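Local coordinates for vacuolar protein sorting 29 (Cryptosporidium parvum, PDB 2A22) that probably serves in vesicle-mediated protein sorting as a VPS29-family member built on a calcineurin-like phosphoesterase fold, at residues 66-75 against 90-98; 142-153 against 161-172. One frame throughout, in Å; residues are numbered along the deposited sequence.

Contact 1: 66-75 against 90-98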
loop_
_atom_site.group_PDB
_atom_site.type_symbol
_atom_site.label_atom_id
_atom_site.label_comp_id
_atom_site.label_asym_id
_atom_site.label_seq_id
_atom_site.Cartn_x
_atom_site.Cartn_y
_atom_site.Cartn_z
ATOM N N CYS A 66 -9.824 8.376 -0.258
ATOM C CA CYS A 66 -10.740 9.471 -0.657
ATOM C C CYS A 66 -12.219 9.285 -0.323
ATOM O O CYS A 66 -12.954 10.262 -0.194
ATOM C CB CYS A 66 -10.580 9.813 -2.149
ATOM S SG CYS A 66 -8.914 10.327 -2.630
ATOM N N SER A 67 -12.650 8.036 -0.192
ATOM C CA SER A 67 -14.047 7.702 0.072
ATOM C C SER A 67 -14.191 7.055 1.443
ATOM O O SER A 67 -13.565 6.004 1.726
ATOM C CB SER A 67 -14.561 6.724 -0.997
ATOM O OG SER A 67 -15.734 6.071 -0.560
ATOM N N GLN A 68 -15.038 7.645 2.281
ATOM C CA GLN A 68 -15.228 7.124 3.630
ATOM C C GLN A 68 -15.769 5.709 3.598
ATOM O O GLN A 68 -15.393 4.892 4.437
ATOM C CB GLN A 68 -16.138 8.005 4.481
ATOM C CG GLN A 68 -16.170 7.571 6.006
ATOM C CD GLN A 68 -14.792 7.669 6.674
ATOM O OE1 GLN A 68 -13.890 8.321 6.141
ATOM N NE2 GLN A 68 -14.634 7.048 7.860
ATOM N N GLU A 69 -16.652 5.434 2.636
ATOM C CA GLU A 69 -17.151 4.086 2.398
ATOM C C GLU A 69 -15.980 3.104 2.183
ATOM O O GLU A 69 -16.022 1.977 2.681
ATOM C CB GLU A 69 -18.114 4.065 1.193
ATOM C CG GLU A 69 -18.641 2.664 0.846
ATOM C CD GLU A 69 -19.319 2.549 -0.535
ATOM O OE1 GLU A 69 -19.900 3.535 -1.025
ATOM O OE2 GLU A 69 -19.267 1.446 -1.136
ATOM N N TYR A 70 -14.930 3.531 1.470
ATOM C CA TYR A 70 -13.796 2.636 1.204
ATOM C C TYR A 70 -12.803 2.546 2.398
ATOM O O TYR A 70 -12.201 1.498 2.642
ATOM C CB TYR A 70 -13.155 2.950 -0.163
ATOM C CG TYR A 70 -13.970 2.304 -1.260
ATOM C CD1 TYR A 70 -15.188 2.860 -1.696
ATOM C CD2 TYR A 70 -13.595 1.069 -1.773
ATOM C CE1 TYR A 70 -15.983 2.201 -2.661
ATOM C CE2 TYR A 70 -14.366 0.419 -2.706
ATOM C CZ TYR A 70 -15.541 0.993 -3.157
ATOM O OH TYR A 70 -16.249 0.327 -4.110
ATOM N N VAL A 71 -12.690 3.626 3.172
ATOM C CA VAL A 71 -12.069 3.555 4.490
ATOM C C VAL A 71 -12.722 2.436 5.323
ATOM O O VAL A 71 -12.042 1.570 5.893
ATOM C CB VAL A 71 -12.138 4.906 5.222
ATOM C CG1 VAL A 71 -11.764 4.733 6.692
ATOM C CG2 VAL A 71 -11.210 5.954 4.538
ATOM N N GLU A 72 -14.052 2.435 5.352
ATOM C CA GLU A 72 -14.810 1.458 6.142
ATOM C C GLU A 72 -14.629 0.044 5.616
ATOM O O GLU A 72 -14.526 -0.895 6.399
ATOM C CB GLU A 72 -16.287 1.869 6.224
ATOM C CG GLU A 72 -16.418 3.165 7.081
ATOM C CD GLU A 72 -17.799 3.824 7.077
ATOM O OE1 GLU A 72 -18.648 3.555 6.193
ATOM O OE2 GLU A 72 -18.036 4.640 7.988
ATOM N N MET A 73 -14.552 -0.095 4.294
ATOM C CA MET A 73 -14.335 -1.392 3.662
ATOM C C MET A 73 -12.945 -1.930 4.075
ATOM O O MET A 73 -12.822 -3.065 4.570
ATOM C CB MET A 73 -14.516 -1.279 2.138
ATOM C CG MET A 73 -14.154 -2.561 1.315
ATOM S SD MET A 73 -12.374 -2.692 0.917
ATOM C CE MET A 73 -12.351 -4.203 -0.091
ATOM N N LEU A 74 -11.923 -1.089 3.939
ATOM C CA LEU A 74 -10.546 -1.462 4.302
ATOM C C LEU A 74 -10.398 -1.771 5.784
ATOM O O LEU A 74 -9.729 -2.751 6.149
ATOM C CB LEU A 74 -9.549 -0.380 3.887
ATOM C CG LEU A 74 -9.272 -0.151 2.399
ATOM C CD1 LEU A 74 -8.534 1.171 2.234
ATOM C CD2 LEU A 74 -8.469 -1.291 1.737
ATOM N N LYS A 75 -11.039 -0.976 6.639
ATOM C CA LYS A 75 -11.038 -1.275 8.069
ATOM C C LYS A 75 -11.687 -2.619 8.400
ATOM O O LYS A 75 -11.275 -3.291 9.340
ATOM C CB LYS A 75 -11.714 -0.179 8.883
ATOM C CG LYS A 75 -10.995 1.164 8.846
ATOM C CD LYS A 75 -9.549 1.086 9.316
ATOM C CE LYS A 75 -9.396 1.520 10.743
ATOM N NZ LYS A 75 -7.946 1.702 11.033
ATOM N N SER A 90 -9.737 14.424 1.458
ATOM C CA SER A 90 -10.355 15.653 1.960
ATOM C C SER A 90 -11.674 15.356 2.671
ATOM O O SER A 90 -12.175 16.206 3.374
ATOM C CB SER A 90 -10.584 16.649 0.815
ATOM O OG SER A 90 -11.523 16.113 -0.097
ATOM N N ALA A 91 -12.198 14.141 2.505
ATOM C CA ALA A 91 -13.531 13.799 2.994
ATOM C C ALA A 91 -13.568 12.451 3.736
ATOM O O ALA A 91 -14.549 11.694 3.664
ATOM C CB ALA A 91 -14.527 13.814 1.839
ATOM N N ILE A 92 -12.494 12.151 4.457
ATOM C CA ILE A 92 -12.415 10.887 5.163
ATOM C C ILE A 92 -12.074 11.165 6.598
ATOM O O ILE A 92 -11.504 12.212 6.909
ATOM C CB ILE A 92 -11.412 9.849 4.522
ATOM C CG1 ILE A 92 -9.969 10.363 4.511
ATOM C CG2 ILE A 92 -11.814 9.491 3.126
ATOM C CD1 ILE A 92 -8.958 9.313 3.991
ATOM N N PHE A 93 -12.412 10.193 7.441
ATOM C CA PHE A 93 -12.409 10.317 8.876
ATOM C C PHE A 93 -11.766 9.047 9.439
ATOM O O PHE A 93 -12.182 7.957 9.107
ATOM C CB PHE A 93 -13.861 10.454 9.361
ATOM C CG PHE A 93 -14.034 10.305 10.845
ATOM C CD1 PHE A 93 -13.742 11.369 11.704
ATOM C CD2 PHE A 93 -14.517 9.104 11.381
ATOM C CE1 PHE A 93 -13.911 11.240 13.086
ATOM C CE2 PHE A 93 -14.688 8.949 12.755
ATOM C CZ PHE A 93 -14.394 10.012 13.620
ATOM N N ASN A 94 -10.740 9.199 10.271
ATOM C CA ASN A 94 -10.096 8.061 10.899
ATOM C C ASN A 94 -10.978 7.594 12.058
ATOM O O ASN A 94 -11.162 8.323 13.039
ATOM C CB ASN A 94 -8.708 8.461 11.408
ATOM C CG ASN A 94 -7.905 7.280 11.945
ATOM O OD1 ASN A 94 -8.436 6.191 12.150
ATOM N ND2 ASN A 94 -6.610 7.509 12.193
ATOM N N PRO A 95 -11.540 6.383 11.953
ATOM C CA PRO A 95 -12.370 5.968 13.070
ATOM C C PRO A 95 -11.599 5.402 14.258
ATOM O O PRO A 95 -12.236 4.874 15.152
ATOM C CB PRO A 95 -13.249 4.884 12.459
ATOM C CG PRO A 95 -12.365 4.278 11.395
ATOM C CD PRO A 95 -11.498 5.382 10.871
ATOM N N ASP A 96 -10.264 5.477 14.280
ATOM C CA ASP A 96 -9.525 5.032 15.473
ATOM C C ASP A 96 -9.687 6.060 16.612
ATOM O O ASP A 96 -9.478 7.254 16.404
ATOM C CB ASP A 96 -8.046 4.730 15.162
ATOM C CG ASP A 96 -7.861 3.486 14.244
ATOM O OD1 ASP A 96 -8.776 2.615 14.131
ATOM O OD2 ASP A 96 -6.781 3.387 13.622
ATOM N N PRO A 97 -10.073 5.596 17.821
ATOM C CA PRO A 97 -10.645 6.490 18.845
ATOM C C PRO A 97 -9.659 7.536 19.349
ATOM O O PRO A 97 -10.052 8.671 19.668
ATOM C CB PRO A 97 -11.028 5.526 19.975
ATOM C CG PRO A 97 -11.066 4.162 19.322
ATOM C CD PRO A 97 -9.976 4.212 18.314
ATOM N N GLU A 98 -8.384 7.159 19.389
ATOM C CA GLU A 98 -7.319 8.058 19.810
ATOM C C GLU A 98 -7.053 9.209 18.828
ATOM O O GLU A 98 -6.459 10.211 19.212
ATOM C CB GLU A 98 -6.030 7.252 20.018
ATOM C CG GLU A 98 -5.162 7.748 21.182
ATOM C CD GLU A 98 -5.909 7.733 22.519
ATOM O OE1 GLU A 98 -6.406 6.648 22.912
ATOM O OE2 GLU A 98 -6.001 8.805 23.166
HETATM O O HOH W 1 -11.577 12.743 0.038
HETATM O O HOH W 2 -15.906 10.388 1.885
HETATM O O HOH W 3 -6.866 4.055 10.702
#
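Gln68, in the first turn of helix 68-75, grips the backbone of Phe93 with both ends of its side-chain amide. Gln68 NE2 gives a hydrogen bond of 2.9 Å to Phe93 O, arriving in the carbonyl plane on a lone pair, while Phe93 N donates to Gln68 OE1 at 2.7 Å from well above the plane of that amide carbonyl. With CG anti to the backbone N (chi1 -171°) and a bend at chi2, the amide turns from the helix toward the loop, and the paired bonds fix its rotation. The Phe93 ring stands apart from these two bonds, with Gln68 NE2 at its edge, near the ring plane.

The tight part lies beside this pair of amide bonds. Ile92 CG2 packs 3.5 Å from Cys66 C and meets Val71 CG2 at 3.9 Å; Val71 CG1 reaches on toward Pro95 CD at 4.2 Å. Phe103 also touches Ile92.

The solvent side is looser and wetter. Water 2 links Gln68 N to Ala91 O, and water 1 links Cys66 O to Ser90 N. At the far end Lys75 NZ sits 3.3 Å from Asp96 OD2 in a salt bridge whose hydrogen bonds are weak, with water 3 joining the two groups; Lys75 NZ also donates to Val81 O. An Asx turn, Asp96 N to Asn94 OD1, shapes the loop there.

A loop without regular secondary structure is thus fastened to the helix chiefly by one neutral amide reading its backbone, and the long ion pair, shared with water, probably contributes less.

Contact 2: 142-153 against 161-172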
loop_
_atom_site.group_PDB
_atom_site.type_symbol
_atom_site.label_atom_id
_atom_site.label_comp_id
_atom_site.label_asym_id
_atom_site.label_seq_id
_atom_site.Cartn_x
_atom_site.Cartn_y
_atom_site.Cartn_z
ATOM N N CYS A 142 13.343 1.851 8.943
ATOM C CA CYS A 142 12.562 0.656 8.629
ATOM C C CYS A 142 13.340 -0.311 7.724
ATOM O O CYS A 142 14.315 0.081 7.088
ATOM C CB CYS A 142 11.186 1.045 8.052
ATOM S SG CYS A 142 11.286 2.032 6.571
ATOM N N ASP A 143 12.937 -1.582 7.719
ATOM C CA ASP A 143 13.489 -2.584 6.802
ATOM C C ASP A 143 12.804 -2.566 5.446
ATOM O O ASP A 143 13.403 -2.908 4.444
ATOM C CB ASP A 143 13.341 -3.982 7.399
ATOM C CG ASP A 143 13.948 -4.075 8.763
ATOM O OD1 ASP A 143 15.147 -3.786 8.878
ATOM O OD2 ASP A 143 13.230 -4.398 9.724
ATOM N N ILE A 144 11.523 -2.201 5.430
ATOM C CA ILE A 144 10.735 -2.151 4.199
ATOM C C ILE A 144 9.978 -0.834 4.209
ATOM O O ILE A 144 9.347 -0.460 5.216
ATOM C CB ILE A 144 9.730 -3.345 4.080
ATOM C CG1 ILE A 144 10.451 -4.706 4.179
ATOM C CG2 ILE A 144 8.892 -3.230 2.776
ATOM C CD1 ILE A 144 9.512 -5.940 4.350
ATOM N N LEU A 145 10.067 -0.109 3.109
ATOM C CA LEU A 145 9.322 1.141 2.983
ATOM C C LEU A 145 8.226 1.047 1.913
ATOM O O LEU A 145 8.499 0.734 0.742
ATOM C CB LEU A 145 10.267 2.300 2.672
ATOM C CG LEU A 145 9.624 3.675 2.469
ATOM C CD1 LEU A 145 8.991 4.222 3.790
ATOM C CD2 LEU A 145 10.645 4.680 1.928
ATOM N N VAL A 146 6.995 1.367 2.324
ATOM C CA VAL A 146 5.838 1.349 1.420
ATOM C C VAL A 146 5.288 2.770 1.172
ATOM O O VAL A 146 4.823 3.455 2.098
ATOM C CB VAL A 146 4.730 0.439 1.989
ATOM C CG1 VAL A 146 3.576 0.259 0.952
ATOM C CG2 VAL A 146 5.329 -0.930 2.407
ATOM N N THR A 147 5.338 3.205 -0.080
ATOM C CA THR A 147 4.844 4.531 -0.450
ATOM C C THR A 147 3.964 4.419 -1.705
ATOM O O THR A 147 4.009 3.404 -2.420
ATOM C CB THR A 147 6.013 5.506 -0.730
ATOM O OG1 THR A 147 6.724 5.062 -1.895
ATOM C CG2 THR A 147 6.989 5.556 0.466
ATOM N N GLY A 148 3.158 5.452 -1.968
ATOM C CA GLY A 148 2.307 5.481 -3.161
ATOM C C GLY A 148 2.494 6.756 -3.963
ATOM O O GLY A 148 3.608 7.082 -4.415
ATOM N N HIS A 149 1.385 7.462 -4.146
ATOM C CA HIS A 149 1.328 8.776 -4.781
ATOM C C HIS A 149 1.503 8.831 -6.300
ATOM O O HIS A 149 0.741 9.494 -6.995
ATOM C CB HIS A 149 2.253 9.810 -4.088
ATOM C CG HIS A 149 2.110 11.179 -4.665
ATOM N ND1 HIS A 149 0.966 11.934 -4.496
ATOM C CD2 HIS A 149 2.915 11.892 -5.491
ATOM C CE1 HIS A 149 1.087 13.071 -5.160
ATOM N NE2 HIS A 149 2.262 13.072 -5.768
ATOM N N THR A 150 2.496 8.130 -6.821
ATOM C CA THR A 150 2.878 8.282 -8.232
ATOM C C THR A 150 2.136 7.370 -9.225
ATOM O O THR A 150 2.268 7.542 -10.446
ATOM C CB THR A 150 4.355 8.039 -8.365
ATOM O OG1 THR A 150 4.645 6.705 -7.915
ATOM C CG2 THR A 150 5.123 9.043 -7.476
ATOM N N HIS A 151 1.389 6.386 -8.707
ATOM C CA HIS A 151 0.738 5.330 -9.535
ATOM C C HIS A 151 1.713 4.427 -10.291
ATOM O O HIS A 151 1.321 3.740 -11.232
ATOM C CB HIS A 151 -0.318 5.914 -10.523
ATOM C CG HIS A 151 -1.480 6.594 -9.848
ATOM N ND1 HIS A 151 -2.715 6.730 -10.450
ATOM C CD2 HIS A 151 -1.593 7.165 -8.624
ATOM C CE1 HIS A 151 -3.530 7.366 -9.633
ATOM N NE2 HIS A 151 -2.876 7.641 -8.517
ATOM N N LYS A 152 2.968 4.403 -9.862
ATOM C CA LYS A 152 3.944 3.547 -10.454
ATOM C C LYS A 152 4.202 2.346 -9.571
ATOM O O LYS A 152 4.899 2.441 -8.548
ATOM C CB LYS A 152 5.266 4.272 -10.708
ATOM C CG LYS A 152 6.171 3.451 -11.658
ATOM C CD LYS A 152 7.560 4.035 -11.834
ATOM C CE LYS A 152 8.175 3.470 -13.147
ATOM N NZ LYS A 152 9.598 3.892 -13.400
ATOM N N LEU A 153 3.661 1.215 -10.012
ATOM C CA LEU A 153 3.891 -0.077 -9.397
ATOM C C LEU A 153 5.387 -0.381 -9.417
ATOM O O LEU A 153 6.037 -0.297 -10.469
ATOM C CB LEU A 153 3.119 -1.137 -10.174
ATOM C CG LEU A 153 2.927 -2.574 -9.689
ATOM C CD1 LEU A 153 2.321 -2.650 -8.282
ATOM C CD2 LEU A 153 2.065 -3.303 -10.733
ATOM N N LYS A 161 17.498 -3.093 1.958
ATOM C CA LYS A 161 16.169 -2.554 2.296
ATOM C C LYS A 161 15.239 -2.711 1.093
ATOM O O LYS A 161 15.696 -2.710 -0.057
ATOM C CB LYS A 161 16.279 -1.079 2.731
ATOM C CG LYS A 161 17.306 -0.854 3.883
ATOM C CD LYS A 161 16.720 -1.288 5.230
ATOM C CE LYS A 161 17.780 -1.698 6.248
ATOM N NZ LYS A 161 18.988 -0.870 6.056
ATOM N N LEU A 162 13.942 -2.852 1.356
ATOM C CA LEU A 162 12.988 -3.123 0.295
ATOM C C LEU A 162 12.019 -1.948 0.123
ATOM O O LEU A 162 11.460 -1.459 1.113
ATOM C CB LEU A 162 12.266 -4.434 0.587
ATOM C CG LEU A 162 11.316 -5.058 -0.440
ATOM C CD1 LEU A 162 12.036 -5.429 -1.756
ATOM C CD2 LEU A 162 10.630 -6.282 0.160
ATOM N N PHE A 163 11.867 -1.479 -1.121
ATOM C CA PHE A 163 11.022 -0.312 -1.468
ATOM C C PHE A 163 9.874 -0.720 -2.378
ATOM O O PHE A 163 10.102 -1.208 -3.494
ATOM C CB PHE A 163 11.861 0.778 -2.141
ATOM C CG PHE A 163 12.988 1.269 -1.284
ATOM C CD1 PHE A 163 12.814 2.373 -0.445
ATOM C CD2 PHE A 163 14.202 0.592 -1.259
ATOM C CE1 PHE A 163 13.856 2.815 0.396
ATOM C CE2 PHE A 163 15.245 1.023 -0.426
ATOM C CZ PHE A 163 15.063 2.137 0.404
ATOM N N LEU A 164 8.648 -0.570 -1.879
ATOM C CA LEU A 164 7.453 -1.054 -2.586
ATOM C C LEU A 164 6.492 0.106 -2.839
ATOM O O LEU A 164 6.347 1.001 -1.989
ATOM C CB LEU A 164 6.763 -2.137 -1.750
ATOM C CG LEU A 164 7.697 -3.265 -1.224
ATOM C CD1 LEU A 164 7.003 -4.178 -0.273
ATOM C CD2 LEU A 164 8.234 -4.086 -2.391
ATOM N N ASN A 165 5.850 0.090 -4.002
ATOM C CA ASN A 165 4.761 1.021 -4.312
ATOM C C ASN A 165 3.712 0.159 -4.966
ATOM O O ASN A 165 3.973 -0.391 -6.022
ATOM C CB ASN A 165 5.229 2.145 -5.262
ATOM C CG ASN A 165 4.137 3.172 -5.592
ATOM O OD1 ASN A 165 2.940 2.858 -5.628
ATOM N ND2 ASN A 165 4.568 4.419 -5.873
ATOM N N PRO A 166 2.559 -0.016 -4.299
ATOM C CA PRO A 166 1.536 -0.925 -4.769
ATOM C C PRO A 166 0.748 -0.379 -5.957
ATOM O O PRO A 166 -0.079 -1.102 -6.514
ATOM C CB PRO A 166 0.640 -1.088 -3.536
ATOM C CG PRO A 166 0.723 0.194 -2.852
ATOM C CD PRO A 166 2.168 0.613 -3.020
ATOM N N GLY A 167 1.052 0.861 -6.376
ATOM C CA GLY A 167 0.357 1.503 -7.482
ATOM C C GLY A 167 -1.038 1.944 -7.091
ATOM O O GLY A 167 -1.375 2.015 -5.881
ATOM N N THR A 168 -1.848 2.254 -8.103
ATOM C CA THR A 168 -3.266 2.630 -7.863
ATOM C C THR A 168 -4.125 1.376 -7.880
ATOM O O THR A 168 -4.119 0.637 -8.861
ATOM C CB THR A 168 -3.802 3.656 -8.919
ATOM O OG1 THR A 168 -5.221 3.713 -8.835
ATOM C CG2 THR A 168 -3.385 3.286 -10.376
ATOM N N ALA A 169 -4.852 1.118 -6.800
ATOM C CA ALA A 169 -5.715 -0.060 -6.721
ATOM C C ALA A 169 -6.864 -0.041 -7.743
ATOM O O ALA A 169 -7.432 -1.079 -8.054
ATOM C CB ALA A 169 -6.322 -0.157 -5.319
ATOM N N THR A 170 -7.283 1.153 -8.155
ATOM C CA THR A 170 -8.479 1.321 -9.010
ATOM C C THR A 170 -8.142 1.575 -10.493
ATOM O O THR A 170 -9.013 1.470 -11.360
ATOM C CB THR A 170 -9.370 2.495 -8.513
ATOM O OG1 THR A 170 -8.596 3.713 -8.425
ATOM C CG2 THR A 170 -9.996 2.156 -7.162
ATOM N N GLY A 171 -6.889 1.926 -10.773
ATOM C CA GLY A 171 -6.531 2.399 -12.105
ATOM C C GLY A 171 -6.942 3.844 -12.376
ATOM O O GLY A 171 -6.934 4.289 -13.534
ATOM N N ALA A 172 -7.287 4.574 -11.318
ATOM C CA ALA A 172 -7.552 6.015 -11.393
ATOM C C ALA A 172 -6.386 6.723 -12.067
ATOM O O ALA A 172 -5.215 6.330 -11.872
ATOM C CB ALA A 172 -7.792 6.597 -9.988
HETATM O O HOH W 4 8.590 2.935 -2.040
HETATM O O HOH W 5 1.156 4.717 -6.402
#
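The imidazole of His151 carries Thr168 over one face, in a CH-pi contact with Thr168 CB 3.7 Å from the ring centroid and 15° off the normal. At the ring edge, near its plane, lies Ala172 O, 2.9 Å from His151 ND1, while His151 NE2 is hydrogen-bonded to Lys35. The Phe163 ring is met at its edge by Leu145, whose CD2 stands 4.0 Å from Phe163 CD1; Phe156 stacks on this ring. A chi1 of -178° swings the Asn165 amide across to the 148-152 loop, where Asn165 ND2 lies 3.1 Å from Thr150 OG1, a hydroxyl hydrogen-bonded to Asp128. Asn165 OD1 accepts from Gly167 N in an Asx turn; water 5, held by His151 N, is also within reach of this oxygen and probably donates to it part of the time.

The His151 and Thr168 pair lies beyond the strands, Asn165 at the end of strand 161-165 and Phe163 within it. Strands 144-147 and 161-165 are parallel neighbours, inclined by 15°, in the mixed second sheet of the alpha-beta-beta-alpha sandwich. Antiparallel strand 154-158 comes between them in sequence but sits outside 161-165 in the sheet. Four backbone bonds join the pair, from Leu162 N to Asp143 O at one end to Thr147 N to Leu164 O at the other. Ile144 CG2 packs on Leu164 CD1 at 3.7 Å on the face turned to strand 183-190, whereas Leu145 and Phe163 project toward helix 130-140. Just past strand 144-147, His149 joins Asp87 and His120 around what may be an empty metal site, and Asp33 accepts from its backbone N.

Contact 2 belongs to the core and contact 1 to the surface: their centres are 20 Å apart, and their nearest atoms, about 6 Å apart, do not touch. They share no helix or strand. Contact 1 sets a helix against an irregular loop, while contact 2 pairs two strands of one sheet and continues into the loops beyond them. The chemistry follows this placement. At 66-75/90-98 side chain and water do the polar work around a small apolar patch, with 431 Å² buried; at 142-153/161-172 direct backbone bonds and apolar side chains dominate, with 878 Å² buried. The possible, unconfirmed metal site concerns both: His149 of contact 2 belongs to it, and the Cys66 side chain of contact 1 lies near it without touching.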